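Local coordinates for protein transcription termination factor FttA (Methanosarcina mazei, PDB 2XR1) that probably terminates archaeal transcription by cutting nascent RNA as it leaves RNA polymerase, acting as a zinc-dependent nuclease of the metallo-beta-lactamase superfamily, at residues T244-D249 with G331-S336; P417-G422 with S511-G516; R423-M428 with E453-H458; V443-D448 with V506-S511. All blocks are in the same frame, centred on the assembly; numbering follows the deposited sequence.

From the N terminus, contact 1 comes first. It closes a loop of about 80 residues within the metallo-beta-lactamase region and brings together histidines of one zinc site. That loop is finished before contact 2 opens. Contact 2 joins the loops that follow two neighbouring parallel strands in the beta-CASP region, and contacts 3 and 4 both lie within its span. These two cross, since their segments alternate along the chain: contact 3 pairs two helices, and contact 4 pairs two strands. Contact 4 shares S511 with contact 2. The two regions meet where H247 of contact 1 and V421 of contact 2 probably form a hydrogen bond, from NE2 to the carbonyl O.

Contact 1. Residues T244-D249 with G331-S336; sequences THAHLD and GHILGS. With ZN (zinc ion), chain E; ZN (zinc ion), chain F.
H245 and H332 reach the same zinc ion with different first torsions. H332 holds CG anti to its backbone N (chi1 174°). H245 sets CG between its backbone N and carbonyl carbon (chi1 65°). H245 NE2 and H332 NE2 each bind this zinc at 2.2 Å. H247 uses its other ring nitrogen, ND1, at 2.0 Å. The rings of H245 and H332 form an offset edge-to-face pair with planes at 89°. The edge of H332 points at the face of the H245 ring, and the two CD2 atoms, of H245 and H332, are 3.3 Å apart. I333 backs the site: its CD1 sits over the centre of the H247 ring, 3.9 Å from the centroid, as a CH-pi contact.

These histidines belong to the HxHxDH signature and a later histidine motif of metallo-beta-lactamases. D249 OD2 binds the second zinc at 2.1 Å. D355 binds both ions and completes the first site; H250 and H607 complete the second.

Second-shell bonds probably also steady the rings. H245 ND1 donates to T244 OG1 (3.1 Å), which is also bonded to D212, and H332 ND1 bonds to the carbonyl O of G582. The first segment leads from strand 240-242 into helix 248-251. The second links strands 323-329 and 337-343 of the other sheet, while helix 270-290 packs on A246 and L334, and helix 451-460 on L334.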
loop_
_atom_site.group_PDB
_atom_site.type_symbol
_atom_site.label_atom_id
_atom_site.label_comp_id
_atom_site.label_asym_id
_atom_site.label_seq_id
_atom_site.Cartn_x
_atom_site.Cartn_y
_atom_site.Cartn_z
ATOM N N THR B 244 15.582 -12.874 7.574
ATOM C CA THR B 244 15.200 -13.687 8.705
ATOM C C THR B 244 16.032 -14.966 8.781
ATOM O O THR B 244 16.355 -15.419 9.875
ATOM C CB THR B 244 13.737 -14.083 8.612
ATOM O OG1 THR B 244 13.564 -14.798 7.406
ATOM C CG2 THR B 244 12.819 -12.888 8.602
ATOM N N HIS B 245 16.373 -15.544 7.628
ATOM C CA HIS B 245 17.259 -16.701 7.589
ATOM C C HIS B 245 17.760 -16.878 6.165
ATOM O O HIS B 245 17.309 -16.193 5.262
ATOM C CB HIS B 245 16.601 -17.997 8.117
ATOM C CG HIS B 245 15.451 -18.498 7.302
ATOM N ND1 HIS B 245 14.224 -17.863 7.259
ATOM C CD2 HIS B 245 15.325 -19.606 6.527
ATOM C CE1 HIS B 245 13.404 -18.556 6.485
ATOM N NE2 HIS B 245 14.037 -19.629 6.049
ATOM N N ALA B 246 18.698 -17.803 5.982
ATOM C CA ALA B 246 19.499 -17.842 4.766
ATOM C C ALA B 246 18.830 -18.459 3.577
ATOM O O ALA B 246 19.382 -18.407 2.511
ATOM C CB ALA B 246 20.811 -18.558 5.015
ATOM N N HIS B 247 17.638 -19.027 3.734
ATOM C CA HIS B 247 17.002 -19.707 2.612
ATOM C C HIS B 247 16.776 -18.765 1.424
ATOM O O HIS B 247 16.386 -17.618 1.590
ATOM C CB HIS B 247 15.708 -20.377 3.028
ATOM C CG HIS B 247 15.889 -21.696 3.711
ATOM N ND1 HIS B 247 15.008 -22.156 4.666
ATOM C CD2 HIS B 247 16.815 -22.661 3.554
ATOM C CE1 HIS B 247 15.398 -23.349 5.072
ATOM N NE2 HIS B 247 16.494 -23.674 4.418
ATOM N N LEU B 248 17.038 -19.280 0.232
ATOM C CA LEU B 248 16.871 -18.510 -0.984
ATOM C C LEU B 248 15.507 -17.832 -1.082
ATOM O O LEU B 248 15.439 -16.686 -1.473
ATOM C CB LEU B 248 17.176 -19.360 -2.217
ATOM C CG LEU B 248 18.673 -19.264 -2.538
ATOM C CD1 LEU B 248 19.128 -20.370 -3.454
ATOM C CD2 LEU B 248 19.065 -17.865 -3.072
ATOM N N ASP B 249 14.443 -18.514 -0.651
ATOM C CA ASP B 249 13.086 -17.983 -0.733
ATOM C C ASP B 249 12.893 -16.860 0.258
ATOM O O ASP B 249 11.779 -16.427 0.415
ATOM C CB ASP B 249 12.021 -19.106 -0.543
ATOM C CG ASP B 249 12.013 -19.737 0.890
ATOM O OD1 ASP B 249 13.072 -20.262 1.304
ATOM O OD2 ASP B 249 10.968 -19.752 1.617
ATOM N N GLY B 331 14.726 -21.734 15.471
ATOM C CA GLY B 331 14.778 -23.188 15.440
ATOM C C GLY B 331 14.655 -23.816 14.066
ATOM O O GLY B 331 14.488 -25.023 13.961
ATOM N N HIS B 332 14.774 -23.031 12.993
ATOM C CA HIS B 332 14.496 -23.522 11.643
ATOM C C HIS B 332 15.793 -23.985 10.986
ATOM O O HIS B 332 15.917 -25.132 10.616
ATOM C CB HIS B 332 13.823 -22.398 10.867
ATOM C CG HIS B 332 13.580 -22.679 9.415
ATOM N ND1 HIS B 332 12.763 -23.694 8.977
ATOM C CD2 HIS B 332 13.982 -22.013 8.307
ATOM C CE1 HIS B 332 12.677 -23.645 7.657
ATOM N NE2 HIS B 332 13.408 -22.634 7.224
ATOM N N ILE B 333 16.751 -23.081 10.808
ATOM C CA ILE B 333 18.067 -23.438 10.309
ATOM C C ILE B 333 19.060 -22.602 11.062
ATOM O O ILE B 333 18.660 -21.712 11.794
ATOM C CB ILE B 333 18.264 -23.234 8.804
ATOM C CG1 ILE B 333 18.120 -21.779 8.393
ATOM C CG2 ILE B 333 17.373 -24.090 8.049
ATOM C CD1 ILE B 333 18.559 -21.485 6.895
ATOM N N LEU B 334 20.334 -22.920 10.887
ATOM C CA LEU B 334 21.418 -22.245 11.537
ATOM C C LEU B 334 21.272 -20.794 11.361
ATOM O O LEU B 334 21.394 -20.303 10.268
ATOM C CB LEU B 334 22.775 -22.695 10.950
ATOM C CG LEU B 334 24.036 -22.137 11.610
ATOM C CD1 LEU B 334 24.168 -22.567 13.079
ATOM C CD2 LEU B 334 25.245 -22.540 10.792
ATOM N N GLY B 335 21.018 -20.092 12.451
ATOM C CA GLY B 335 21.000 -18.625 12.445
ATOM C C GLY B 335 19.644 -18.053 12.199
ATOM O O GLY B 335 19.522 -16.841 12.140
ATOM N N SER B 336 18.636 -18.906 12.046
ATOM C CA SER B 336 17.264 -18.439 11.757
ATOM C C SER B 336 16.754 -17.585 12.901
ATOM O O SER B 336 16.973 -17.865 14.067
ATOM C CB SER B 336 16.291 -19.596 11.483
ATOM O OG SER B 336 16.032 -20.446 12.624
HETATM ZN ZN ZN E . 13.195 -21.506 5.300
HETATM ZN ZN ZN F . 10.726 -20.252 3.640
#

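Contact 2. Residues P417-G422 with S511-G516; sequences PAFAVG and SGMMNG
F419 lies flat against G512 where two loops of the beta-CASP domain meet. The loops follow strands 414-417 and 506-509, which are neighbours in its parallel sheet, so both leave the same end. The tight part of the contact is at G512. Its CA sits over the centre of the F419 ring, 3.8 Å from the centroid, as a CH-pi contact. G512 has no side chain, which lets the aromatic face rest directly on the backbone. F419 keeps CG beside its backbone N (chi1 -66°), and this turns the end of the ring toward the other loop. M513 CG then approaches F419 CZ at 4.0 Å.

P417 forms the apolar flank. Its CB meets M514 CG at 4.1 Å, and the pair is covered by V519 of helix 518-526 and L534 of strand 533-536. Backbone polar groups are also used here. A418 O takes a hydrogen bond from T510 OG1, and A418 N is bonded to A509.

F419 and S511 are packed tightly yet remain partly exposed. The looser side is the first loop from A420 onward, which makes no contact with 511-516 and turns toward the helix with G422 at its N-cap position. The F419 side chain lies about 8 Å from a zinc ion of the active site.

The peptide bond before S511 is cis, and a type I turn runs from S511 to M514. G516 O is gripped twice: S511 N donates to it at 2.8 Å, and S511 OG at 2.7 Å from above the carbonyl plane.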
loop_
_atom_site.group_PDB
_atom_site.type_symbol
_atom_site.label_atom_id
_atom_site.label_comp_id
_atom_site.label_asym_id
_atom_site.label_seq_id
_atom_site.Cartn_x
_atom_site.Cartn_y
_atom_site.Cartn_z
ATOM N N PRO B 417 16.954 -35.797 -2.031
ATOM C CA PRO B 417 17.098 -34.387 -2.313
ATOM C C PRO B 417 17.032 -33.579 -1.060
ATOM O O PRO B 417 16.359 -33.957 -0.138
ATOM C CB PRO B 417 15.898 -34.060 -3.190
ATOM C CG PRO B 417 14.955 -35.081 -2.891
ATOM C CD PRO B 417 15.741 -36.324 -2.650
ATOM N N ALA B 418 17.765 -32.477 -1.047
ATOM C CA ALA B 418 17.982 -31.683 0.148
ATOM C C ALA B 418 18.407 -30.295 -0.256
ATOM O O ALA B 418 18.850 -30.066 -1.355
ATOM C CB ALA B 418 19.074 -32.316 0.972
ATOM N N PHE B 419 18.296 -29.367 0.665
ATOM C CA PHE B 419 18.897 -28.055 0.508
ATOM C C PHE B 419 20.285 -28.071 1.063
ATOM O O PHE B 419 20.599 -28.922 1.891
ATOM C CB PHE B 419 18.015 -27.009 1.201
ATOM C CG PHE B 419 16.690 -26.856 0.535
ATOM C CD1 PHE B 419 16.567 -26.081 -0.606
ATOM C CD2 PHE B 419 15.587 -27.555 0.999
ATOM C CE1 PHE B 419 15.324 -25.968 -1.263
ATOM C CE2 PHE B 419 14.362 -27.448 0.369
ATOM C CZ PHE B 419 14.228 -26.648 -0.760
ATOM N N ALA B 420 21.127 -27.162 0.579
ATOM C CA ALA B 420 22.470 -27.037 1.120
ATOM C C ALA B 420 22.417 -26.905 2.626
ATOM O O ALA B 420 23.175 -27.585 3.333
ATOM C CB ALA B 420 23.175 -25.871 0.541
ATOM N N VAL B 421 21.521 -26.052 3.129
ATOM C CA VAL B 421 21.336 -25.923 4.566
ATOM C C VAL B 421 19.889 -26.136 4.916
ATOM O O VAL B 421 19.006 -25.585 4.274
ATOM C CB VAL B 421 21.746 -24.527 5.085
ATOM C CG1 VAL B 421 20.996 -23.424 4.372
ATOM C CG2 VAL B 421 21.480 -24.417 6.539
ATOM N N GLY B 422 19.642 -26.899 5.973
ATOM C CA GLY B 422 18.298 -27.254 6.357
ATOM C C GLY B 422 18.168 -28.769 6.403
ATOM O O GLY B 422 18.594 -29.427 7.391
ATOM N N SER B 511 18.865 -29.837 -5.755
ATOM C CA SER B 511 18.196 -29.013 -4.753
ATOM C C SER B 511 17.036 -29.738 -4.117
ATOM O O SER B 511 16.474 -30.641 -4.664
ATOM C CB SER B 511 17.683 -27.718 -5.380
ATOM O OG SER B 511 17.015 -27.995 -6.575
ATOM N N GLY B 512 16.664 -29.289 -2.949
ATOM C CA GLY B 512 15.671 -29.996 -2.134
ATOM C C GLY B 512 14.279 -30.276 -2.652
ATOM O O GLY B 512 13.573 -31.055 -2.024
ATOM N N MET B 513 13.877 -29.655 -3.761
ATOM C CA MET B 513 12.571 -29.963 -4.402
ATOM C C MET B 513 12.707 -30.348 -5.879
ATOM O O MET B 513 11.762 -30.262 -6.666
ATOM C CB MET B 513 11.588 -28.807 -4.185
ATOM C CG MET B 513 11.305 -28.563 -2.689
ATOM S SD MET B 513 10.116 -27.266 -2.457
ATOM C CE MET B 513 9.719 -27.378 -0.697
ATOM N N MET B 514 13.919 -30.770 -6.240
ATOM C CA MET B 514 14.242 -31.320 -7.547
ATOM C C MET B 514 13.973 -30.392 -8.713
ATOM O O MET B 514 13.848 -30.856 -9.833
ATOM C CB MET B 514 13.506 -32.649 -7.740
ATOM C CG MET B 514 13.898 -33.689 -6.720
ATOM S SD MET B 514 12.978 -35.222 -6.819
ATOM C CE MET B 514 13.926 -36.159 -8.023
ATOM N N ASN B 515 13.902 -29.088 -8.466
ATOM C CA ASN B 515 13.782 -28.120 -9.564
ATOM C C ASN B 515 15.087 -27.922 -10.291
ATOM O O ASN B 515 15.133 -27.274 -11.327
ATOM C CB ASN B 515 13.166 -26.772 -9.115
ATOM C CG ASN B 515 11.663 -26.660 -9.485
ATOM O OD1 ASN B 515 11.065 -27.629 -9.969
ATOM N ND2 ASN B 515 11.059 -25.484 -9.260
ATOM N N GLY B 516 16.157 -28.489 -9.761
ATOM C CA GLY B 516 17.401 -28.571 -10.497
ATOM C C GLY B 516 18.532 -29.015 -9.616
ATOM O O GLY B 516 18.323 -29.453 -8.495
#

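Contact 3. Residues R423-M428 with E453-H458; sequences RSQEVM and EATAIH
The helical segments that bring Q425 against T455 cross steeply, at a signed angle of -75°. Their axes come within 10.5 Å of each other. The nearest CA atoms are those of Q425 and T455, 6.9 Å apart. Neither helix runs along the other, so the contact is compact and depends mainly on one side chain.

That side chain is Q425. It bends at chi2 (83°), and its amide reaches into a hollow lined by A454, T455 and H458. Q425 NE2 donates to T455 OG1 over 3.2 Å. The bond is nearly straight, 174° at the hydrogen, and T455 OG1 lies in the amide plane. T455 OG1 is also bonded to the carbonyl O of I451, one turn earlier in its own helix. The aliphatic part of Q425 is used as well: CG lies over one face of the H458 ring, 4.0 Å from the centroid, in a CH-pi contact.

Both helices belong to the beta-CASP domain. Helix 423-436 follows strand 414-417, and helix 451-460 follows strand 445-448. The Q425 amide also ties its helix to the loop before it: OE1 accepts from G422 N, and NE2 bonds to A420 O. Three partners hold the buried amide; the donor G422 N and the acceptor A420 O settle which end is oxygen.

H458 is positioned from within its own helix. Its ND1 donates to A454 O at 2.9 Å, close to the ring plane, and this holds the ring in place beneath Q425. M428 approaches T455 tip to tip, with SD 3.8 Å from OG1.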
loop_
_atom_site.group_PDB
_atom_site.type_symbol
_atom_site.label_atom_id
_atom_site.label_comp_id
_atom_site.label_asym_id
_atom_site.label_seq_id
_atom_site.Cartn_x
_atom_site.Cartn_y
_atom_site.Cartn_z
ATOM N N ARG B 423 17.632 -29.357 5.348
ATOM C CA ARG B 423 17.202 -30.757 5.457
ATOM C C ARG B 423 18.392 -31.703 5.425
ATOM O O ARG B 423 18.358 -32.780 5.996
ATOM C CB ARG B 423 16.236 -31.100 4.330
ATOM C CG ARG B 423 15.013 -30.235 4.300
ATOM C CD ARG B 423 14.301 -30.375 3.043
ATOM N NE ARG B 423 13.078 -29.590 3.120
ATOM C CZ ARG B 423 12.045 -29.698 2.306
ATOM N NH1 ARG B 423 12.070 -30.571 1.314
ATOM N NH2 ARG B 423 10.989 -28.923 2.498
ATOM N N SER B 424 19.458 -31.275 4.772
ATOM C CA SER B 424 20.634 -32.065 4.680
ATOM C C SER B 424 21.272 -32.302 6.056
ATOM O O SER B 424 21.615 -33.434 6.407
ATOM C CB SER B 424 21.610 -31.378 3.745
ATOM O OG SER B 424 21.910 -30.070 4.202
ATOM N N GLN B 425 21.413 -31.266 6.868
ATOM C CA GLN B 425 22.173 -31.438 8.121
ATOM C C GLN B 425 21.466 -32.370 9.089
ATOM O O GLN B 425 22.095 -33.306 9.600
ATOM C CB GLN B 425 22.513 -30.100 8.781
ATOM C CG GLN B 425 23.646 -29.356 8.073
ATOM C CD GLN B 425 23.220 -28.563 6.875
ATOM O OE1 GLN B 425 22.084 -28.087 6.787
ATOM N NE2 GLN B 425 24.137 -28.389 5.946
ATOM N N GLU B 426 20.167 -32.169 9.304
ATOM C CA GLU B 426 19.405 -33.079 10.174
ATOM C C GLU B 426 19.458 -34.514 9.643
ATOM O O GLU B 426 19.610 -35.469 10.430
ATOM C CB GLU B 426 17.941 -32.627 10.438
ATOM C CG GLU B 426 17.715 -31.898 11.825
ATOM C CD GLU B 426 16.383 -32.300 12.627
ATOM O OE1 GLU B 426 15.236 -31.782 12.302
ATOM O OE2 GLU B 426 16.524 -33.109 13.605
ATOM N N VAL B 427 19.393 -34.680 8.328
ATOM C CA VAL B 427 19.488 -36.029 7.765
ATOM C C VAL B 427 20.853 -36.653 8.053
ATOM O O VAL B 427 20.945 -37.808 8.407
ATOM C CB VAL B 427 19.210 -36.069 6.249
ATOM C CG1 VAL B 427 19.446 -37.466 5.698
ATOM C CG2 VAL B 427 17.824 -35.649 5.959
ATOM N N MET B 428 21.912 -35.876 7.922
ATOM C CA MET B 428 23.288 -36.381 8.187
ATOM C C MET B 428 23.442 -36.847 9.617
ATOM O O MET B 428 24.076 -37.830 9.864
ATOM C CB MET B 428 24.334 -35.297 7.900
ATOM C CG MET B 428 24.417 -34.887 6.439
ATOM S SD MET B 428 25.305 -33.332 6.178
ATOM C CE MET B 428 26.928 -33.829 6.847
ATOM N N GLU B 453 30.130 -27.606 2.387
ATOM C CA GLU B 453 30.534 -26.249 2.740
ATOM C C GLU B 453 29.524 -25.583 3.686
ATOM O O GLU B 453 29.920 -24.863 4.625
ATOM C CB GLU B 453 30.717 -25.435 1.464
ATOM C CG GLU B 453 31.137 -23.975 1.646
ATOM C CD GLU B 453 32.364 -23.783 2.496
ATOM O OE1 GLU B 453 33.418 -24.453 2.231
ATOM O OE2 GLU B 453 32.259 -22.947 3.419
ATOM N N ALA B 454 28.229 -25.842 3.477
ATOM C CA ALA B 454 27.182 -25.318 4.384
ATOM C C ALA B 454 27.338 -25.892 5.780
ATOM O O ALA B 454 27.080 -25.224 6.775
ATOM C CB ALA B 454 25.832 -25.614 3.866
ATOM N N THR B 455 27.791 -27.132 5.845
ATOM C CA THR B 455 27.958 -27.816 7.109
ATOM C C THR B 455 29.169 -27.284 7.807
ATOM O O THR B 455 29.134 -27.079 9.000
ATOM C CB THR B 455 28.099 -29.346 6.889
ATOM O OG1 THR B 455 26.922 -29.839 6.202
ATOM C CG2 THR B 455 28.256 -30.048 8.217
ATOM N N ALA B 456 30.259 -27.084 7.078
ATOM C CA ALA B 456 31.450 -26.425 7.632
ATOM C C ALA B 456 31.067 -25.161 8.410
ATOM O O ALA B 456 31.497 -24.975 9.529
ATOM C CB ALA B 456 32.441 -26.095 6.519
ATOM N N ILE B 457 30.193 -24.341 7.839
ATOM C CA ILE B 457 29.801 -23.084 8.472
ATOM C C ILE B 457 29.197 -23.291 9.843
ATOM O O ILE B 457 29.392 -22.454 10.707
ATOM C CB ILE B 457 28.858 -22.269 7.567
ATOM C CG1 ILE B 457 29.655 -21.744 6.371
ATOM C CG2 ILE B 457 28.259 -21.110 8.343
ATOM C CD1 ILE B 457 28.919 -21.667 5.095
ATOM N N HIS B 458 28.456 -24.390 10.046
ATOM C CA HIS B 458 27.874 -24.703 11.380
ATOM C C HIS B 458 29.010 -24.724 12.426
ATOM O O HIS B 458 28.909 -24.141 13.516
ATOM C CB HIS B 458 27.123 -26.050 11.379
ATOM C CG HIS B 458 25.831 -26.039 10.616
ATOM N ND1 HIS B 458 25.753 -25.667 9.293
ATOM C CD2 HIS B 458 24.570 -26.367 10.988
ATOM C CE1 HIS B 458 24.493 -25.739 8.892
ATOM N NE2 HIS B 458 23.759 -26.176 9.897
#

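Contact 4. Residues V443-D448 with V506-S511; sequences VPVYLD and VILATS
V445 and V506 stand side by side on adjacent parallel strands and point to the same face of the sheet. V445 CG1 and V506 CG1 touch at 4.0 Å. V443 CG1 adds a looser contact, 4.5 Å from V506 CG2. The next pair on this face, L447 and L508, is closer: L447 CD2 rests on L508 CB at 3.7 Å. L508 CD2 sits in the hollow between L447 CD2 (3.8 Å) and V445 CG1 (4.4 Å). The result is a row of methyl groups packed side by side, pressed by V427, M428 and L431 of helix 423-436.

Y446 and I507 project from the opposite face. The Y446 ring comes in obliquely, with CD2 at 4.4 Å from I507 CG1. Its CG lies beside the backbone N (chi1 -59°), and this leaves CD2 near V506 O as well. I498 of helix 492-500 packs against both residues.

The two strands lie inside the six-stranded parallel sheet of the beta-CASP domain, with strand 486-489 beyond one and 414-417 beyond the other. V506 bonds on both sides of V445: its N donates to P444 O at 3.1 Å, almost straight (177°), and its O accepts from Y446 N at 2.8 Å. L508 repeats the pattern around L447, donating to Y446 O and accepting from D448 N.

D448 brings a different chemistry. Its OD2 forms a salt bridge with R495 and a hydrogen bond with the Y522 hydroxyl. Its OD1 lies close to the D490 carboxylate, and R495 probably offsets part of this negative charge.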
loop_
_atom_site.group_PDB
_atom_site.type_symbol
_atom_site.label_atom_id
_atom_site.label_comp_id
_atom_site.label_asym_id
_atom_site.label_seq_id
_atom_site.Cartn_x
_atom_site.Cartn_y
_atom_site.Cartn_z
ATOM N N VAL B 443 28.091 -47.717 4.519
ATOM C CA VAL B 443 27.942 -47.406 3.106
ATOM C C VAL B 443 28.209 -45.898 2.986
ATOM O O VAL B 443 28.012 -45.168 3.958
ATOM C CB VAL B 443 26.510 -47.782 2.601
ATOM C CG1 VAL B 443 25.531 -46.611 2.723
ATOM C CG2 VAL B 443 26.553 -48.230 1.203
ATOM N N PRO B 444 28.708 -45.442 1.826
ATOM C CA PRO B 444 29.085 -44.029 1.618
ATOM C C PRO B 444 27.901 -43.107 1.459
ATOM O O PRO B 444 27.033 -43.353 0.629
ATOM C CB PRO B 444 29.894 -44.051 0.317
ATOM C CG PRO B 444 29.680 -45.416 -0.290
ATOM C CD PRO B 444 29.259 -46.334 0.791
ATOM N N VAL B 445 27.858 -42.053 2.259
ATOM C CA VAL B 445 26.822 -41.043 2.139
ATOM C C VAL B 445 27.411 -39.860 1.380
ATOM O O VAL B 445 28.119 -39.041 1.961
ATOM C CB VAL B 445 26.351 -40.603 3.516
ATOM C CG1 VAL B 445 25.275 -39.535 3.407
ATOM C CG2 VAL B 445 25.873 -41.815 4.286
ATOM N N TYR B 446 27.148 -39.803 0.073
ATOM C CA TYR B 446 27.672 -38.727 -0.772
ATOM C C TYR B 446 26.851 -37.466 -0.545
ATOM O O TYR B 446 25.661 -37.551 -0.278
ATOM C CB TYR B 446 27.662 -39.112 -2.246
ATOM C CG TYR B 446 28.480 -40.334 -2.546
ATOM C CD1 TYR B 446 29.841 -40.251 -2.731
ATOM C CD2 TYR B 446 27.891 -41.589 -2.640
ATOM C CE1 TYR B 446 30.618 -41.413 -3.013
ATOM C CE2 TYR B 446 28.647 -42.742 -2.911
ATOM C CZ TYR B 446 29.998 -42.640 -3.100
ATOM O OH TYR B 446 30.741 -43.766 -3.363
ATOM N N LEU B 447 27.520 -36.316 -0.623
ATOM C CA LEU B 447 26.951 -35.007 -0.332
ATOM C C LEU B 447 27.293 -34.046 -1.469
ATOM O O LEU B 447 28.454 -33.730 -1.671
ATOM C CB LEU B 447 27.559 -34.470 0.946
ATOM C CG LEU B 447 27.450 -35.327 2.196
ATOM C CD1 LEU B 447 28.035 -34.571 3.368
ATOM C CD2 LEU B 447 26.004 -35.730 2.503
ATOM N N ASP B 448 26.301 -33.588 -2.232
ATOM C CA ASP B 448 26.594 -32.829 -3.467
ATOM C C ASP B 448 25.877 -31.480 -3.475
ATOM O O ASP B 448 24.858 -31.310 -2.850
ATOM C CB ASP B 448 26.230 -33.667 -4.699
ATOM C CG ASP B 448 26.920 -33.186 -5.984
ATOM O OD1 ASP B 448 27.592 -32.116 -5.982
ATOM O OD2 ASP B 448 26.769 -33.871 -7.022
ATOM N N VAL B 506 24.094 -43.907 -0.180
ATOM C CA VAL B 506 23.085 -42.870 0.046
ATOM C C VAL B 506 23.568 -41.579 -0.599
ATOM O O VAL B 506 24.740 -41.221 -0.481
ATOM C CB VAL B 506 22.854 -42.592 1.551
ATOM C CG1 VAL B 506 22.075 -41.334 1.728
ATOM C CG2 VAL B 506 22.157 -43.716 2.231
ATOM N N ILE B 507 22.675 -40.865 -1.263
ATOM C CA ILE B 507 23.031 -39.590 -1.862
ATOM C C ILE B 507 22.157 -38.447 -1.316
ATOM O O ILE B 507 20.956 -38.406 -1.587
ATOM C CB ILE B 507 22.929 -39.664 -3.393
ATOM C CG1 ILE B 507 23.764 -40.849 -3.884
ATOM C CG2 ILE B 507 23.412 -38.375 -4.042
ATOM C CD1 ILE B 507 23.875 -40.942 -5.354
ATOM N N LEU B 508 22.756 -37.554 -0.529
ATOM C CA LEU B 508 22.146 -36.263 -0.251
ATOM C C LEU B 508 22.576 -35.342 -1.366
ATOM O O LEU B 508 23.756 -35.244 -1.665
ATOM C CB LEU B 508 22.578 -35.710 1.101
ATOM C CG LEU B 508 21.671 -36.161 2.256
ATOM C CD1 LEU B 508 21.056 -37.487 1.952
ATOM C CD2 LEU B 508 22.399 -36.228 3.594
ATOM N N ALA B 509 21.626 -34.710 -2.027
ATOM C CA ALA B 509 21.963 -33.874 -3.166
ATOM C C ALA B 509 20.925 -32.805 -3.349
ATOM O O ALA B 509 19.746 -32.979 -2.997
ATOM C CB ALA B 509 22.092 -34.694 -4.435
ATOM N N THR B 510 21.385 -31.738 -3.976
ATOM C CA THR B 510 20.649 -30.512 -4.161
ATOM C C THR B 510 19.991 -30.512 -5.555
ATOM O O THR B 510 20.521 -31.129 -6.483
ATOM C CB THR B 510 21.676 -29.357 -3.921
ATOM O OG1 THR B 510 21.299 -28.649 -2.733
ATOM C CG2 THR B 510 21.852 -28.412 -5.099
ATOM N N SER B 511 18.865 -29.837 -5.755
ATOM C CA SER B 511 18.196 -29.013 -4.753
ATOM C C SER B 511 17.036 -29.738 -4.117
ATOM O O SER B 511 16.474 -30.641 -4.664
ATOM C CB SER B 511 17.683 -27.718 -5.380
ATOM O OG SER B 511 17.015 -27.995 -6.575
#